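Local structure of arginase (RocF) (Helicobacter pylori, 4G3H) at residues A[100-105]-A[165-170]. The protein probably hydrolyses L-arginine to urea and L-ornithine, the arginase step of the urea cycle, with two manganese ions bound per subunit. Sequence-based numbering, arbitrary orientation.
Sequences AFRSVH and LGLEKG
Ser103, in the last turn of helix 94-104, reaches across to the loop 165-170 and donates a hydrogen bond from OG to the backbone O of Gly166, 3.1 Å away. The donor lies in the carbonyl plane with a C=O...OG angle of 152°. OG stands anti to the backbone N (chi1 -172°), which swings it off the helix to meet the loop. Lys75 NZ, from helix 59-78, also bonds to OG, tying that helix into the same junction. Gly166 brings its backbone close to the helix, its CA 5.7 Å from that of Ser103, and its positive phi is one that glycine adopts readily.

Beside it on the helix, Leu167 crosses the end of the preceding residue, Arg102. Its CD1 lies over one face of the guanidinium, 3.3 Å above the plane and displaced toward the rim, nearest to NH2 of Arg102 at 3.4 Å. The other methyl, CD2, sits farther off, 4.1 Å from Arg102 NE. A bend at chi3 (68°) in the arginine chain sets how the guanidinium lies against the leucine methyl. The flat group is also gripped by polar partners: NH1 bonds to Gln99 OE1 and NH2 to Leu172 O, so both terminal nitrogens are engaged while the leucine methyl supplies a nonpolar cover.

Away from the manganese site, this is structural packing: the end of helix 94-104, which precedes strand 110-115 of the central parallel sheet, meets the loop joining helix 153-163 to strand 179-182, while Phe101 packs against strands 228-234 and 274-280.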
ATOM      1  N   ALA A 100      -3.929   2.602  11.503  1.00 20.41           N
ATOM      2  CA  ALA A 100      -4.713   1.618  12.245  1.00 20.96           C
ATOM      3  C   ALA A 100      -3.803   0.438  12.586  1.00 22.58           C
ATOM      4  O   ALA A 100      -3.859  -0.113  13.687  1.00 22.22           O
ATOM      5  CB  ALA A 100      -5.885   1.148  11.408  1.00 22.97           C
ATOM      6  N   PHE A 101      -2.958   0.067  11.627  1.00 20.42           N
ATOM      7  CA  PHE A 101      -2.014  -1.032  11.786  1.00 22.02           C
ATOM      8  C   PHE A 101      -1.040  -0.727  12.936  1.00 23.48           C
ATOM      9  O   PHE A 101      -0.776  -1.584  13.784  1.00 22.20           O
ATOM     10  CB  PHE A 101      -1.237  -1.215  10.483  1.00 23.83           C
ATOM     11  CG  PHE A 101      -0.380  -2.440  10.446  1.00 24.10           C
ATOM     12  CD1 PHE A 101      -0.953  -3.703  10.295  1.00 25.81           C
ATOM     13  CD2 PHE A 101       1.006  -2.337  10.525  1.00 23.77           C
ATOM     14  CE1 PHE A 101      -0.162  -4.845  10.216  1.00 23.92           C
ATOM     15  CE2 PHE A 101       1.811  -3.477  10.446  1.00 25.04           C
ATOM     16  CZ  PHE A 101       1.222  -4.734  10.290  1.00 25.66           C
ATOM     17  N   ARG A 102      -0.499   0.491  12.938  1.00 27.62           N
ATOM     18  CA  ARG A 102       0.428   0.933  13.977  1.00 29.59           C
ATOM     19  C   ARG A 102      -0.295   0.973  15.323  1.00 30.97           C
ATOM     20  O   ARG A 102       0.266   0.599  16.348  1.00 32.18           O
ATOM     21  CB  ARG A 102       0.953   2.337  13.668  1.00 26.66           C
ATOM     22  CG  ARG A 102       1.697   2.469  12.356  1.00 28.28           C
ATOM     23  CD  ARG A 102       1.990   3.934  12.047  1.00 30.02           C
ATOM     24  NE  ARG A 102       2.953   4.515  12.980  1.00 31.13           N
ATOM     25  CZ  ARG A 102       3.337   5.789  12.959  1.00 31.05           C
ATOM     26  NH1 ARG A 102       2.832   6.622  12.055  1.00 30.04           N
ATOM     27  NH2 ARG A 102       4.234   6.228  13.834  1.00 28.22           N
ATOM     28  N   SER A 103      -1.540   1.433  15.308  1.00 30.14           N
ATOM     29  CA  SER A 103      -2.338   1.532  16.521  1.00 32.48           C
ATOM     30  C   SER A 103      -2.546   0.173  17.178  1.00 32.99           C
ATOM     31  O   SER A 103      -2.429   0.050  18.393  1.00 34.91           O
ATOM     32  CB  SER A 103      -3.691   2.176  16.212  1.00 34.48           C
ATOM     33  OG  SER A 103      -4.395   2.451  17.409  1.00 37.81           O
ATOM     34  N   VAL A 104      -2.861  -0.843  16.379  1.00 28.67           N
ATOM     35  CA  VAL A 104      -3.061  -2.190  16.910  1.00 30.37           C
ATOM     36  C   VAL A 104      -1.748  -2.790  17.429  1.00 33.17           C
ATOM     37  O   VAL A 104      -1.739  -3.502  18.432  1.00 34.32           O
ATOM     38  CB  VAL A 104      -3.644  -3.143  15.836  1.00 29.29           C
ATOM     39  CG1 VAL A 104      -3.679  -4.571  16.364  1.00 26.33           C
ATOM     40  CG2 VAL A 104      -5.051  -2.697  15.458  1.00 26.72           C
ATOM     41  N   HIS A 105      -0.646  -2.504  16.744  1.00 38.95           N
ATOM     42  CA  HIS A 105       0.668  -3.019  17.137  1.00 41.17           C
ATOM     43  C   HIS A 105       1.495  -1.879  17.723  1.00 44.20           C
ATOM     44  O   HIS A 105       2.638  -1.665  17.321  1.00 44.75           O
ATOM     45  CB  HIS A 105       1.391  -3.584  15.915  1.00 38.01           C
ATOM     46  CG  HIS A 105       0.629  -4.655  15.199  1.00 37.55           C
ATOM     47  ND1 HIS A 105       0.437  -5.914  15.726  1.00 37.13           N
ATOM     48  CD2 HIS A 105       0.020  -4.658  13.988  1.00 37.35           C
ATOM     49  CE1 HIS A 105      -0.256  -6.646  14.872  1.00 36.62           C
ATOM     50  NE2 HIS A 105      -0.521  -5.909  13.809  1.00 36.54           N
ATOM     51  N   LEU A 165      -3.009  10.693  14.061  1.00 28.45           N
ATOM     52  CA  LEU A 165      -4.142   9.908  14.269  1.00 31.66           C
ATOM     53  C   LEU A 165      -3.881   8.506  14.359  1.00 32.71           C
ATOM     54  O   LEU A 165      -3.068   7.986  13.834  1.00 30.97           O
ATOM     55  CB  LEU A 165      -4.972   9.962  13.042  1.00 45.56           C
ATOM     56  CG  LEU A 165      -5.754  11.091  12.772  1.00 47.32           C
ATOM     57  CD1 LEU A 165      -6.330  11.053  11.682  1.00 47.37           C
ATOM     58  CD2 LEU A 165      -6.672  11.016  13.747  1.00 48.83           C
ATOM     59  N   GLY A 166      -4.510   8.058  15.334  1.00 41.65           N
ATOM     60  CA  GLY A 166      -4.532   6.751  15.880  1.00 45.84           C
ATOM     61  C   GLY A 166      -3.396   6.342  16.734  1.00 48.20           C
ATOM     62  O   GLY A 166      -3.368   5.346  17.175  1.00 47.82           O
ATOM     63  N   LEU A 167      -2.462   7.186  16.966  1.00 59.41           N
ATOM     64  CA  LEU A 167      -1.428   7.052  17.933  1.00 63.28           C
ATOM     65  C   LEU A 167      -1.510   7.787  19.312  1.00 66.70           C
ATOM     66  O   LEU A 167      -0.659   7.726  20.073  1.00 66.31           O
ATOM     67  CB  LEU A 167      -0.140   7.504  17.306  1.00 43.64           C
ATOM     68  CG  LEU A 167       0.447   7.215  15.978  1.00 43.93           C
ATOM     69  CD1 LEU A 167       1.837   7.803  15.675  1.00 42.99           C
ATOM     70  CD2 LEU A 167       0.483   5.965  15.939  1.00 42.63           C
ATOM     71  N   GLU A 168      -2.499   8.467  19.726  1.00111.74           N
ATOM     72  CA  GLU A 168      -2.263   9.042  21.066  1.00111.74           C
ATOM     73  C   GLU A 168      -2.545   8.274  22.366  1.00111.74           C
ATOM     74  O   GLU A 168      -2.639   8.849  23.383  1.00111.74           O
ATOM     75  CB  GLU A 168      -2.360  10.556  21.317  1.00139.89           C
ATOM     76  CG  GLU A 168      -1.021  11.383  21.145  1.00139.89           C
ATOM     77  CD  GLU A 168      -1.295  12.849  20.819  1.00139.89           C
ATOM     78  OE1 GLU A 168      -2.161  13.064  19.950  1.00139.89           O
ATOM     79  OE2 GLU A 168      -0.699  13.781  21.440  1.00139.89           O
ATOM     80  N   LYS A 169      -2.782   7.024  22.269  1.00104.28           N
ATOM     81  CA  LYS A 169      -2.489   6.202  23.282  1.00104.28           C
ATOM     82  C   LYS A 169      -1.106   5.732  22.885  1.00104.28           C
ATOM     83  O   LYS A 169      -0.622   4.710  23.364  1.00104.28           O
ATOM     84  CB  LYS A 169      -3.412   5.081  23.471  1.00 91.46           C
ATOM     85  CG  LYS A 169      -4.708   5.537  23.847  1.00 91.46           C
ATOM     86  CD  LYS A 169      -4.930   5.493  25.375  1.00 91.46           C
ATOM     87  CE  LYS A 169      -6.237   6.056  25.757  1.00 91.46           C
ATOM     88  NZ  LYS A 169      -7.515   6.026  24.858  1.00 91.46           N
ATOM     89  N   GLY A 170      -0.483   6.367  21.917  1.00 85.80           N
ATOM     90  CA  GLY A 170       0.826   5.872  21.577  1.00 85.80           C
ATOM     91  C   GLY A 170       1.144   4.793  20.506  1.00 85.80           C
ATOM     92  O   GLY A 170       0.332   4.023  20.110  1.00 85.80           O
TER